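Local atomic coordinates of peptidase, M20/M25/M40 family (Staphylococcus aureus, PDB entry 4EWT), a protein that probably hydrolyses amide bonds of N-acylated amino acids or related substrates, as a dinuclear manganese amidohydrolase of the M20 peptidase family. Residues A[75-79]-A[333-338]; A[137-143]-A[295-299]; A[177-183]-A[298-304]; A[230-234]-A[260-266]; A[270-275]-A[290-294]. All coordinates share one frame; numbering follows the deposited sequence.

How the contacts relate
Contacts 1 and 2 lie nearest the middle of the chain and beside the manganese ions; contact 1 is a buried salt-bridge network, whereas contact 2 rests on a single tyrosine hydroxyl bond and runs out to prolines at the surface. They touch through Glu138 and Asp334. Contact 3 shares Pro298 and Ala299 with contact 2 and is mainly backbone pairing on strand 179-193. Contact 4, also backbone-paired and buried against neighbouring subunits, meets contact 3 at Tyr180 and Leu262. Contact 5, farthest out, uses helix 264-285 as contact 4 does, but joins it to strand 288-295 through side chains, with a charged, water-bridged outer side.

Contact 1 (A[75-79]-A[333-338]); sequences IRADF and EDFAYY
Both terminal nitrogens of Arg76 converge on a single oxygen of Glu333: NH1 and NH2 each donate to Glu333 OE2 at 2.9 Å, through bent bonds (137° and 139° at the hydrogens). The carboxylate stands almost upright against the guanidinium, the planes 83° apart. NH2 meets OE2 nearly along its C-O axis; NH1 comes from above the carboxylate plane. Phe335 N adds a third bond to Glu333 OE2 on its anti lone pair, 3.1 Å, which caps the start of helix 335-341. Arg76 NH2 also reaches Asp334 OD1 at 2.8 Å, an oxygen lying in the guanidinium plane at its edge. Gln135 ties in too, bonding Arg76 NH2, Asp334 OD1 and Tyr338 OH. The arginine comes from strand 72-78 in the mixed sheet of the metal-binding domain, and the network ties the loop carrying Glu333 to that strand; the Glu333 side chain lies about 4 Å from a manganese ion. Phe335 CB sits off-centre over one guanidinium face. Asp78 is off-centre over the other, where its OD2 pairs with Arg76 NH1 by charge alone, well out of the guanidinium plane; Asp78 OD1 bonds His108. A bend at the second torsion of the arginine lays Arg76 CD at the edge of the Phe335 ring, 3.9 Å from Phe335 CD1. Tyr338 CE2 comes obliquely to Arg76 NE at 3.6 Å.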
# COMPACT_ATOMS: atom_id res chain seq x y z
N ILE A 75 11.85 -38.37 29.87
CA ILE A 75 12.58 -37.12 30.03
C ILE A 75 13.47 -36.91 28.80
O ILE A 75 14.12 -37.84 28.33
CB ILE A 75 13.37 -37.08 31.36
CG1 ILE A 75 14.32 -38.27 31.49
CG2 ILE A 75 12.39 -37.06 32.55
CD1 ILE A 75 15.17 -38.25 32.74
N ARG A 76 13.46 -35.70 28.26
CA ARG A 76 13.98 -35.48 26.91
C ARG A 76 15.16 -34.49 26.89
O ARG A 76 15.10 -33.43 27.51
CB ARG A 76 12.84 -35.02 26.00
CG ARG A 76 13.21 -34.77 24.56
CD ARG A 76 13.70 -33.34 24.34
NE ARG A 76 13.49 -32.97 22.95
CZ ARG A 76 13.44 -31.72 22.50
NH1 ARG A 76 13.60 -30.67 23.31
NH2 ARG A 76 13.22 -31.53 21.21
N ALA A 77 16.22 -34.87 26.17
CA ALA A 77 17.34 -33.98 25.87
C ALA A 77 17.72 -34.10 24.41
O ALA A 77 17.90 -35.21 23.90
CB ALA A 77 18.56 -34.32 26.75
N ASP A 78 17.84 -32.97 23.72
CA ASP A 78 18.28 -32.95 22.32
C ASP A 78 19.79 -32.74 22.21
O ASP A 78 20.42 -32.24 23.15
CB ASP A 78 17.49 -31.93 21.47
CG ASP A 78 17.22 -30.62 22.21
OD1 ASP A 78 17.73 -30.40 23.33
OD2 ASP A 78 16.49 -29.78 21.64
N PHE A 79 20.37 -33.16 21.08
CA PHE A 79 21.83 -33.12 20.94
C PHE A 79 22.43 -32.63 19.62
O PHE A 79 23.65 -32.67 19.44
CB PHE A 79 22.47 -34.45 21.36
CG PHE A 79 22.09 -35.64 20.50
CD1 PHE A 79 22.80 -35.94 19.34
CD2 PHE A 79 21.07 -36.49 20.90
CE1 PHE A 79 22.47 -37.06 18.57
CE2 PHE A 79 20.74 -37.62 20.14
CZ PHE A 79 21.44 -37.90 18.97
N GLU A 333 9.95 -25.09 18.71
CA GLU A 333 10.65 -26.14 19.40
C GLU A 333 9.96 -27.45 19.02
O GLU A 333 8.73 -27.54 19.12
CB GLU A 333 10.58 -25.87 20.91
CG GLU A 333 10.92 -27.02 21.83
CD GLU A 333 12.33 -27.52 21.67
OE1 GLU A 333 13.27 -26.70 21.79
OE2 GLU A 333 12.50 -28.73 21.40
N ASP A 334 10.72 -28.45 18.59
CA ASP A 334 10.08 -29.70 18.16
C ASP A 334 9.64 -30.63 19.29
O ASP A 334 8.95 -31.62 19.05
CB ASP A 334 10.83 -30.39 17.00
CG ASP A 334 11.77 -31.50 17.45
OD1 ASP A 334 12.12 -31.57 18.65
OD2 ASP A 334 12.16 -32.30 16.57
N PHE A 335 9.99 -30.27 20.52
CA PHE A 335 9.38 -30.89 21.70
C PHE A 335 7.85 -30.83 21.59
O PHE A 335 7.15 -31.66 22.17
CB PHE A 335 9.83 -30.18 22.99
CG PHE A 335 9.35 -30.85 24.25
CD1 PHE A 335 10.12 -31.84 24.86
CD2 PHE A 335 8.13 -30.49 24.83
CE1 PHE A 335 9.69 -32.47 26.02
CE2 PHE A 335 7.69 -31.10 25.99
CZ PHE A 335 8.48 -32.11 26.59
N ALA A 336 7.36 -29.84 20.84
CA ALA A 336 5.92 -29.65 20.66
C ALA A 336 5.22 -30.88 20.10
O ALA A 336 4.04 -31.09 20.35
CB ALA A 336 5.66 -28.46 19.78
N TYR A 337 5.95 -31.68 19.32
CA TYR A 337 5.46 -32.96 18.81
C TYR A 337 5.20 -33.97 19.92
O TYR A 337 4.18 -34.66 19.88
CB TYR A 337 6.42 -33.56 17.78
CG TYR A 337 6.33 -32.92 16.41
CD1 TYR A 337 5.16 -32.98 15.66
CD2 TYR A 337 7.43 -32.27 15.85
CE1 TYR A 337 5.08 -32.40 14.39
CE2 TYR A 337 7.38 -31.69 14.60
CZ TYR A 337 6.20 -31.75 13.88
OH TYR A 337 6.15 -31.18 12.64
N TYR A 338 6.09 -34.07 20.91
CA TYR A 338 5.82 -34.89 22.10
C TYR A 338 4.60 -34.37 22.83
O TYR A 338 3.72 -35.13 23.22
CB TYR A 338 7.00 -34.88 23.10
CG TYR A 338 8.32 -35.27 22.52
CD1 TYR A 338 8.56 -36.58 22.14
CD2 TYR A 338 9.33 -34.33 22.37
CE1 TYR A 338 9.76 -36.95 21.60
CE2 TYR A 338 10.54 -34.69 21.83
CZ TYR A 338 10.75 -36.01 21.44
OH TYR A 338 11.95 -36.39 20.90
O HOH W 1 15.83 -27.48 21.79

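Contact 2 (A[137-143]-A[295-299]); sequences AEEVPPG and DDYPA. With MN (manganese (II) ion), chain E.
Tyr297 reaches from the linker after strand 288-295 into the curve of loop 137-143, making this a loop-to-loop contact between the two domains usual in M20 peptidases, the metal-binding domain and the smaller satellite domain. The loop is the one that follows strand 129-135 and holds a metal ligand: Glu139 OE2 binds manganese at 2.2 Å, and Cys103 and His362 complete the protein part of that site. A water on the same ion, 2.4 Å from the metal, donates to Glu138 OE1, although that bond is so short in the model that its length is doubtful. Tyr297 OH donates to Glu138 O at 2.7 Å, arriving above the carbonyl plane (48° out of it). The tyrosine therefore holds the backbone next to the metal ligand. With CG set anti to its own carbonyl carbon (chi1 -58°), the ring of Tyr297 extends into the bend formed by Val140, the cis-linked Pro141-Pro142 pair and Gly143, whose CA lies 3.6 Å from the hydroxyl. Pro142 O sits at the ring edge, 3.8 Å from Tyr297 CE1. Asp296 OD2 lies over one face of the ring, toward its rim, and Arg185 serves both residues, as salt-bridge partner of Asp296 and cation-pi partner of Tyr297. Asp296 OD1 also rests against the Pro141 ring, 3.2 Å from CB and 3.3 Å from CG.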
# COMPACT_ATOMS: atom_id res chain seq x y z
N ALA A 137 18.45 -33.85 15.61
CA ALA A 137 17.68 -33.19 14.54
C ALA A 137 16.55 -32.27 15.00
O ALA A 137 15.59 -32.07 14.27
CB ALA A 137 17.15 -34.26 13.57
N GLU A 138 16.67 -31.69 16.19
CA GLU A 138 15.66 -30.76 16.70
C GLU A 138 15.56 -29.49 15.85
O GLU A 138 14.48 -28.96 15.65
CB GLU A 138 15.95 -30.42 18.18
CG GLU A 138 14.86 -29.59 18.89
CD GLU A 138 14.90 -28.10 18.55
OE1 GLU A 138 16.01 -27.55 18.34
OE2 GLU A 138 13.81 -27.47 18.51
N GLU A 139 16.70 -29.02 15.35
CA GLU A 139 16.81 -27.67 14.78
C GLU A 139 16.28 -27.48 13.36
O GLU A 139 15.90 -26.36 12.98
CB GLU A 139 18.27 -27.20 14.84
CG GLU A 139 18.79 -27.02 16.26
CD GLU A 139 18.21 -25.81 16.97
OE1 GLU A 139 17.26 -25.17 16.46
OE2 GLU A 139 18.71 -25.48 18.07
N VAL A 140 16.28 -28.55 12.57
CA VAL A 140 15.94 -28.46 11.15
C VAL A 140 14.74 -29.36 10.83
O VAL A 140 14.78 -30.56 11.12
CB VAL A 140 17.15 -28.82 10.24
CG1 VAL A 140 16.84 -28.50 8.78
CG2 VAL A 140 18.41 -28.09 10.69
N PRO A 141 13.67 -28.79 10.24
CA PRO A 141 12.52 -29.57 9.76
C PRO A 141 12.98 -30.71 8.82
O PRO A 141 13.91 -30.51 8.04
CB PRO A 141 11.70 -28.55 8.97
CG PRO A 141 12.04 -27.23 9.59
CD PRO A 141 13.47 -27.33 10.06
N PRO A 142 12.33 -31.89 8.90
CA PRO A 142 11.15 -32.27 9.68
C PRO A 142 11.42 -32.51 11.17
O PRO A 142 10.48 -32.70 11.94
CB PRO A 142 10.70 -33.57 9.02
CG PRO A 142 11.96 -34.18 8.52
CD PRO A 142 12.85 -33.04 8.11
N GLY A 143 12.69 -32.50 11.58
CA GLY A 143 13.05 -32.65 12.98
C GLY A 143 13.25 -34.08 13.42
O GLY A 143 13.06 -35.01 12.63
N ASP A 295 2.96 -26.48 6.58
CA ASP A 295 2.96 -26.49 8.03
C ASP A 295 4.26 -27.09 8.55
O ASP A 295 4.87 -27.97 7.93
CB ASP A 295 1.76 -27.27 8.59
CG ASP A 295 1.33 -26.76 9.95
OD1 ASP A 295 1.60 -25.58 10.25
OD2 ASP A 295 0.72 -27.53 10.73
N ASP A 296 4.67 -26.62 9.71
CA ASP A 296 5.90 -27.07 10.29
C ASP A 296 5.58 -27.17 11.78
O ASP A 296 4.41 -27.27 12.12
CB ASP A 296 6.97 -26.01 10.05
CG ASP A 296 8.32 -26.47 10.44
OD1 ASP A 296 8.78 -27.47 9.86
OD2 ASP A 296 8.90 -25.82 11.33
N TYR A 297 6.58 -27.13 12.67
CA TYR A 297 6.38 -27.48 14.08
C TYR A 297 5.07 -26.90 14.62
O TYR A 297 4.73 -25.76 14.32
CB TYR A 297 7.57 -27.05 14.96
CG TYR A 297 8.95 -27.61 14.59
CD1 TYR A 297 9.09 -28.64 13.66
CD2 TYR A 297 10.10 -27.12 15.20
CE1 TYR A 297 10.35 -29.15 13.33
CE2 TYR A 297 11.37 -27.62 14.88
CZ TYR A 297 11.49 -28.64 13.95
OH TYR A 297 12.74 -29.14 13.62
N PRO A 298 4.31 -27.70 15.39
CA PRO A 298 3.14 -27.12 16.05
C PRO A 298 3.57 -26.24 17.23
O PRO A 298 4.72 -26.33 17.68
CB PRO A 298 2.36 -28.35 16.55
CG PRO A 298 3.38 -29.45 16.65
CD PRO A 298 4.39 -29.16 15.56
N ALA A 299 2.67 -25.38 17.71
CA ALA A 299 2.89 -24.66 18.96
C ALA A 299 3.08 -25.63 20.13
O ALA A 299 2.46 -26.70 20.17
CB ALA A 299 1.73 -23.73 19.24
MN MN E . 17.67 -23.72 18.79
O HOH W 2 15.98 -25.36 19.36

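Contact 3 (A[177-183]-A[298-304]); sequences RPGYVQT and PALYNDP
Tyr180 and Tyr301 meet across a short antiparallel pairing of strands 179-182 and 300-302, at the edge of the sheet that continues into the satellite domain. Tyr301 supplies the bump: the CD1 edge of its ring stands over the centre of the Tyr180 face, a T-shaped pair with centroids 4.8 Å apart and planes at 66°. Next to it Tyr301 CE1 lies against the Gly179 backbone, 3.5 Å from Gly179 CA; the positive phi of this residue favours glycine. Ala299 CB fits against Tyr180 CD1 at 3.6 Å. Toward the other side, Val181 CG1 touches both Leu300 CD2 and Asn302 ND2, while Leu300 goes on to Phe335 and Phe346. Four backbone bonds join the strands, among them the nearly straight Val181 N to Leu300 O, 2.8 Å. Asn302 OD1 takes Phe346 N, and Asn302 ND2, with the acceptor close to the amide plane, donates to Arg177 O at 2.9 Å.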
# COMPACT_ATOMS: atom_id res chain seq x y z
N ARG A 177 5.19 -22.50 32.62
CA ARG A 177 3.94 -21.93 32.16
C ARG A 177 3.03 -22.98 31.54
O ARG A 177 3.40 -23.63 30.63
CB ARG A 177 4.22 -20.83 31.15
CG ARG A 177 2.98 -20.26 30.57
CD ARG A 177 3.27 -19.21 29.62
NE ARG A 177 2.30 -18.16 29.77
CZ ARG A 177 1.14 -18.18 29.17
NH1 ARG A 177 0.80 -19.16 28.37
NH2 ARG A 177 0.32 -17.18 29.38
N PRO A 178 1.83 -23.15 32.06
CA PRO A 178 0.91 -24.12 31.48
C PRO A 178 0.33 -23.58 30.17
O PRO A 178 0.41 -22.37 29.91
CB PRO A 178 -0.20 -24.24 32.53
CG PRO A 178 -0.19 -22.93 33.25
CD PRO A 178 1.25 -22.47 33.25
N GLY A 179 -0.24 -24.46 29.36
CA GLY A 179 -0.82 -24.06 28.09
C GLY A 179 0.25 -23.78 27.06
O GLY A 179 1.39 -24.25 27.19
N TYR A 180 -0.11 -23.00 26.04
CA TYR A 180 0.80 -22.68 24.93
C TYR A 180 1.99 -21.83 25.36
O TYR A 180 1.81 -20.73 25.90
CB TYR A 180 0.04 -21.97 23.82
CG TYR A 180 -0.91 -22.85 23.05
CD1 TYR A 180 -0.45 -23.74 22.08
CD2 TYR A 180 -2.29 -22.77 23.26
CE1 TYR A 180 -1.33 -24.54 21.35
CE2 TYR A 180 -3.17 -23.55 22.53
CZ TYR A 180 -2.69 -24.42 21.57
OH TYR A 180 -3.57 -25.19 20.85
N VAL A 181 3.19 -22.33 25.11
CA VAL A 181 4.38 -21.71 25.69
C VAL A 181 5.44 -21.32 24.63
O VAL A 181 6.27 -20.45 24.88
CB VAL A 181 4.98 -22.59 26.83
CG1 VAL A 181 5.42 -23.96 26.30
CG2 VAL A 181 6.14 -21.87 27.53
N GLN A 182 5.39 -21.98 23.47
CA GLN A 182 6.26 -21.64 22.33
C GLN A 182 5.48 -21.75 21.03
O GLN A 182 4.58 -22.57 20.91
CB GLN A 182 7.54 -22.48 22.31
CG GLN A 182 8.47 -22.04 23.43
CD GLN A 182 9.86 -22.64 23.42
OE1 GLN A 182 10.36 -23.01 24.47
NE2 GLN A 182 10.50 -22.70 22.26
N THR A 183 5.82 -20.89 20.07
CA THR A 183 5.03 -20.71 18.86
C THR A 183 5.21 -21.88 17.92
O THR A 183 6.25 -22.52 17.91
CB THR A 183 5.44 -19.42 18.09
OG1 THR A 183 6.81 -19.51 17.69
CG2 THR A 183 5.26 -18.19 18.94
N PRO A 298 4.31 -27.70 15.39
CA PRO A 298 3.14 -27.12 16.05
C PRO A 298 3.57 -26.24 17.23
O PRO A 298 4.72 -26.33 17.68
CB PRO A 298 2.36 -28.35 16.55
CG PRO A 298 3.38 -29.45 16.65
CD PRO A 298 4.39 -29.16 15.56
N ALA A 299 2.67 -25.38 17.71
CA ALA A 299 2.89 -24.66 18.96
C ALA A 299 3.08 -25.63 20.13
O ALA A 299 2.46 -26.70 20.17
CB ALA A 299 1.73 -23.73 19.24
N LEU A 300 3.94 -25.27 21.08
CA LEU A 300 4.23 -26.15 22.19
C LEU A 300 3.20 -25.91 23.29
O LEU A 300 3.12 -24.82 23.86
CB LEU A 300 5.63 -25.90 22.72
CG LEU A 300 6.33 -27.06 23.43
CD1 LEU A 300 7.77 -26.63 23.66
CD2 LEU A 300 5.66 -27.43 24.73
N TYR A 301 2.40 -26.94 23.55
CA TYR A 301 1.34 -26.85 24.54
C TYR A 301 1.74 -27.58 25.82
O TYR A 301 1.86 -28.80 25.83
CB TYR A 301 0.04 -27.44 23.96
CG TYR A 301 -1.14 -27.25 24.88
CD1 TYR A 301 -1.72 -25.98 25.01
CD2 TYR A 301 -1.66 -28.31 25.61
CE1 TYR A 301 -2.80 -25.79 25.85
CE2 TYR A 301 -2.75 -28.12 26.46
CZ TYR A 301 -3.30 -26.84 26.57
OH TYR A 301 -4.37 -26.62 27.40
N ASN A 302 1.99 -26.83 26.88
CA ASN A 302 2.24 -27.43 28.17
C ASN A 302 0.93 -27.84 28.81
O ASN A 302 0.10 -26.99 29.15
CB ASN A 302 3.01 -26.48 29.08
CG ASN A 302 4.52 -26.55 28.86
OD1 ASN A 302 5.02 -27.43 28.17
ND2 ASN A 302 5.23 -25.62 29.46
N ASP A 303 0.73 -29.15 28.92
CA ASP A 303 -0.44 -29.71 29.59
C ASP A 303 -0.62 -29.06 30.97
O ASP A 303 0.29 -29.12 31.79
CB ASP A 303 -0.33 -31.22 29.74
CG ASP A 303 -1.54 -31.82 30.44
OD1 ASP A 303 -1.39 -32.29 31.59
OD2 ASP A 303 -2.65 -31.79 29.86
N PRO A 304 -1.77 -28.40 31.20
CA PRO A 304 -2.00 -27.66 32.45
C PRO A 304 -1.91 -28.51 33.73
O PRO A 304 -1.28 -28.08 34.69
CB PRO A 304 -3.40 -27.07 32.26
CG PRO A 304 -3.52 -26.92 30.78
CD PRO A 304 -2.87 -28.17 30.24
O HOH W 3 7.02 -25.12 19.10

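Contact 4 (A[230-234]-A[260-266]); sequences FETGV and RGLTDAT
Glu231 and Thr266 run alongside each other in opposite senses, and Thr266 OG1 donates to the anti lone pair of Glu231 OE1 at 2.7 Å. The threonine torsion (chi1 -61°) sets both branches to work: OG1 goes to the glutamate, and Thr266 CG2 packs on Thr232 O at 3.5 Å. A water that donates to OG1 accepts from Thr232 N, so the loop backbone is tied to the first turn of helix 264-285. Glu231 OE2 turns back to Ser228 N. Thr232 CB meets Leu262 CB at 3.6 Å, and Phe230 of a second subunit packs on Thr232. Val234 and Arg260 are neighbours on one face of the sheet, Val234 CG2 on Arg260 CB at 3.9 Å, before the arginine bends at chi2 (-88°) and carries its guanidinium off to Asp258. They exchange two backbone bonds, and Leu262 N donates to Thr232 O at 2.9 Å. Gly233 and Gly261 form a non-hydrogen-bonded pair, and Thr266 CG2 packs over the side where neither has a side chain. This is the open end of the 233-242/248-261 beta hairpin, where its second strand turns into the second helix of a ferredoxin-like beta-alpha-beta-beta-alpha-beta domain.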
# COMPACT_ATOMS: atom_id res chain seq x y z
N PHE A 230 -4.74 -9.98 21.39
CA PHE A 230 -4.27 -10.94 22.40
C PHE A 230 -3.72 -12.23 21.84
O PHE A 230 -3.24 -13.08 22.58
CB PHE A 230 -5.37 -11.20 23.44
CG PHE A 230 -5.58 -10.04 24.35
CD1 PHE A 230 -4.96 -10.00 25.59
CD2 PHE A 230 -6.35 -8.95 23.94
CE1 PHE A 230 -5.14 -8.88 26.44
CE2 PHE A 230 -6.53 -7.84 24.75
CZ PHE A 230 -5.92 -7.81 26.01
N GLU A 231 -3.76 -12.39 20.52
CA GLU A 231 -3.06 -13.49 19.89
C GLU A 231 -1.62 -13.09 19.59
O GLU A 231 -1.27 -11.90 19.58
CB GLU A 231 -3.75 -13.90 18.58
CG GLU A 231 -5.10 -14.57 18.75
CD GLU A 231 -5.75 -14.82 17.39
OE1 GLU A 231 -5.36 -15.79 16.72
OE2 GLU A 231 -6.66 -14.03 16.99
N THR A 232 -0.79 -14.09 19.35
CA THR A 232 0.63 -13.91 19.06
C THR A 232 0.91 -14.56 17.70
O THR A 232 0.88 -15.79 17.57
CB THR A 232 1.43 -14.51 20.19
OG1 THR A 232 1.08 -13.81 21.38
CG2 THR A 232 2.94 -14.42 19.97
N GLY A 233 1.14 -13.71 16.70
CA GLY A 233 1.35 -14.15 15.33
C GLY A 233 2.43 -13.32 14.65
O GLY A 233 2.62 -12.15 15.00
N VAL A 234 3.13 -13.93 13.69
CA VAL A 234 4.18 -13.24 12.94
C VAL A 234 4.09 -13.71 11.50
O VAL A 234 3.97 -14.92 11.25
CB VAL A 234 5.63 -13.58 13.40
CG1 VAL A 234 6.65 -12.56 12.82
CG2 VAL A 234 5.74 -13.63 14.88
N ARG A 260 4.67 -17.59 12.34
CA ARG A 260 4.60 -18.12 13.69
C ARG A 260 3.24 -17.81 14.27
O ARG A 260 2.70 -16.71 14.08
CB ARG A 260 5.64 -17.49 14.62
CG ARG A 260 7.00 -17.29 14.06
CD ARG A 260 7.92 -18.48 14.22
NE ARG A 260 9.07 -18.23 13.37
CZ ARG A 260 10.25 -18.83 13.47
NH1 ARG A 260 10.47 -19.74 14.42
NH2 ARG A 260 11.22 -18.50 12.63
N GLY A 261 2.69 -18.78 15.00
CA GLY A 261 1.46 -18.57 15.77
C GLY A 261 1.65 -19.28 17.09
O GLY A 261 2.11 -20.42 17.12
N LEU A 262 1.29 -18.61 18.19
CA LEU A 262 1.47 -19.21 19.51
C LEU A 262 0.43 -20.32 19.80
O LEU A 262 0.69 -21.22 20.60
CB LEU A 262 1.46 -18.12 20.60
CG LEU A 262 1.57 -18.56 22.07
CD1 LEU A 262 2.91 -19.27 22.33
CD2 LEU A 262 1.38 -17.36 23.01
N THR A 263 -0.72 -20.27 19.14
CA THR A 263 -1.67 -21.38 19.26
C THR A 263 -1.92 -21.98 17.87
O THR A 263 -1.60 -21.35 16.86
CB THR A 263 -3.01 -20.94 19.88
OG1 THR A 263 -3.76 -20.18 18.93
CG2 THR A 263 -2.80 -20.08 21.15
N ASP A 264 -2.48 -23.19 17.83
CA ASP A 264 -2.92 -23.80 16.58
C ASP A 264 -4.01 -22.99 15.87
O ASP A 264 -4.01 -22.90 14.65
CB ASP A 264 -3.48 -25.20 16.83
CG ASP A 264 -2.45 -26.14 17.42
OD1 ASP A 264 -1.22 -25.88 17.28
OD2 ASP A 264 -2.89 -27.14 18.02
N ALA A 265 -4.95 -22.43 16.63
CA ALA A 265 -6.00 -21.60 16.04
C ALA A 265 -5.40 -20.37 15.33
O ALA A 265 -5.82 -20.01 14.23
CB ALA A 265 -7.02 -21.18 17.08
N THR A 266 -4.41 -19.75 15.96
CA THR A 266 -3.69 -18.61 15.36
C THR A 266 -2.98 -19.01 14.06
O THR A 266 -3.05 -18.30 13.06
CB THR A 266 -2.70 -17.98 16.36
OG1 THR A 266 -3.43 -17.49 17.49
CG2 THR A 266 -1.93 -16.76 15.72
O HOH W 4 -7.27 -17.17 15.37
O HOH W 5 -1.81 -16.71 19.48

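Contact 5 (A[270-275]-A[290-294]); sequences IEKEIK and TLEYN
Tyr293 projects from strand 288-295 onto helix 264-285 and meets Glu271 over one ring face, the tight part of the contact. Glu271 CG makes a CH-pi contact, 3.6 Å from the Tyr293 ring centroid, and the carboxylate beyond it lies stacked on the ring, the two planes only 13° apart. The extended glutamate chain, leaving opposite the backbone N (chi1 176°), is what spreads it flat along the tyrosine. The inner side is packed by hydrocarbon: Ile274 CD1 touches the ring edge at Tyr293 CE1, 4.1 Å away, and Ile270 CG2 lies 3.9 Å from Tyr293 OH. Both isoleucines continue inward to Val259 and Val235 of the sheet, as befits a helix packed on one face of a ferredoxin-like sheet, running antiparallel to the strand. Outward the contact becomes more exposed and polar. Lys275 lays CG on Leu291 CD2 at 3.6 Å and passes CE near Tyr293 CB at 3.9 Å, then forms a salt bridge from NZ to Glu271 OE2, 2.7 Å, one helical turn back. A water donates to that same OE2 and to Tyr293 O. On this outer side, then, helix and strand are held by a mix of apolar contact and water bridging, while the lysine charge probably offsets that of a carboxylate lying against the ring.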
# COMPACT_ATOMS: atom_id res chain seq x y z
N ILE A 270 -3.94 -17.53 10.24
CA ILE A 270 -2.90 -16.92 9.39
C ILE A 270 -2.85 -17.60 8.02
O ILE A 270 -2.74 -16.95 6.98
CB ILE A 270 -1.49 -16.96 10.07
CG1 ILE A 270 -1.44 -15.99 11.25
CG2 ILE A 270 -0.39 -16.58 9.07
CD1 ILE A 270 -0.13 -16.07 12.10
N GLU A 271 -2.95 -18.91 8.02
CA GLU A 271 -2.90 -19.66 6.80
C GLU A 271 -4.12 -19.34 5.93
O GLU A 271 -4.00 -19.20 4.72
CB GLU A 271 -2.85 -21.16 7.10
CG GLU A 271 -2.88 -21.99 5.84
CD GLU A 271 -2.74 -23.48 6.09
OE1 GLU A 271 -2.52 -23.91 7.25
OE2 GLU A 271 -2.82 -24.22 5.10
N LYS A 272 -5.29 -19.25 6.57
CA LYS A 272 -6.52 -18.90 5.88
C LYS A 272 -6.44 -17.51 5.26
O LYS A 272 -6.84 -17.31 4.11
CB LYS A 272 -7.72 -19.02 6.83
CG LYS A 272 -9.05 -18.45 6.27
CD LYS A 272 -10.19 -18.62 7.29
CE LYS A 272 -11.39 -17.78 6.87
NZ LYS A 272 -12.59 -18.01 7.75
N GLU A 273 -5.93 -16.55 6.03
CA GLU A 273 -5.85 -15.16 5.57
C GLU A 273 -4.78 -14.89 4.50
O GLU A 273 -4.98 -14.04 3.63
CB GLU A 273 -5.76 -14.19 6.78
CG GLU A 273 -7.04 -14.22 7.66
CD GLU A 273 -8.33 -13.89 6.88
OE1 GLU A 273 -8.24 -13.15 5.89
OE2 GLU A 273 -9.43 -14.38 7.24
N ILE A 274 -3.67 -15.63 4.55
CA ILE A 274 -2.62 -15.51 3.54
C ILE A 274 -3.12 -16.15 2.25
O ILE A 274 -2.87 -15.63 1.16
CB ILE A 274 -1.30 -16.20 4.00
CG1 ILE A 274 -0.61 -15.34 5.05
CG2 ILE A 274 -0.34 -16.51 2.78
CD1 ILE A 274 0.63 -15.98 5.68
N LYS A 275 -3.81 -17.29 2.37
CA LYS A 275 -4.46 -17.90 1.21
C LYS A 275 -5.51 -17.00 0.57
O LYS A 275 -5.63 -17.00 -0.65
CB LYS A 275 -5.03 -19.29 1.55
CG LYS A 275 -3.93 -20.33 1.65
CD LYS A 275 -4.37 -21.68 2.23
CE LYS A 275 -3.23 -22.69 2.11
NZ LYS A 275 -3.65 -24.10 2.52
N THR A 290 1.02 -19.06 -7.46
CA THR A 290 1.24 -20.45 -7.04
C THR A 290 1.75 -20.44 -5.61
O THR A 290 2.91 -20.10 -5.35
CB THR A 290 2.21 -21.21 -7.98
OG1 THR A 290 1.84 -20.94 -9.34
CG2 THR A 290 2.15 -22.74 -7.74
N LEU A 291 0.85 -20.79 -4.69
CA LEU A 291 1.14 -20.84 -3.28
C LEU A 291 1.38 -22.28 -2.83
O LEU A 291 0.56 -23.18 -3.08
CB LEU A 291 0.00 -20.21 -2.48
CG LEU A 291 0.18 -19.97 -0.98
CD1 LEU A 291 1.32 -19.04 -0.70
CD2 LEU A 291 -1.13 -19.42 -0.39
N GLU A 292 2.54 -22.49 -2.20
CA GLU A 292 2.87 -23.74 -1.52
C GLU A 292 2.93 -23.34 -0.04
O GLU A 292 3.72 -22.48 0.34
CB GLU A 292 4.22 -24.27 -1.99
CG GLU A 292 4.31 -24.60 -3.49
CD GLU A 292 5.76 -24.83 -3.96
OE1 GLU A 292 6.15 -24.22 -4.98
OE2 GLU A 292 6.50 -25.62 -3.32
N TYR A 293 2.08 -23.94 0.78
CA TYR A 293 1.99 -23.56 2.17
C TYR A 293 2.25 -24.81 3.01
O TYR A 293 1.46 -25.76 3.01
CB TYR A 293 0.61 -22.95 2.45
CG TYR A 293 0.57 -22.14 3.74
CD1 TYR A 293 0.63 -20.76 3.71
CD2 TYR A 293 0.50 -22.77 4.98
CE1 TYR A 293 0.61 -20.01 4.89
CE2 TYR A 293 0.48 -22.03 6.17
CZ TYR A 293 0.53 -20.66 6.11
OH TYR A 293 0.50 -19.93 7.27
N ASN A 294 3.38 -24.82 3.72
CA ASN A 294 3.87 -26.02 4.40
C ASN A 294 3.88 -25.81 5.89
O ASN A 294 4.68 -25.02 6.42
CB ASN A 294 5.29 -26.37 3.94
CG ASN A 294 5.36 -26.75 2.46
OD1 ASN A 294 4.46 -27.39 1.91
ND2 ASN A 294 6.46 -26.38 1.81
O HOH W 6 -0.59 -26.57 4.71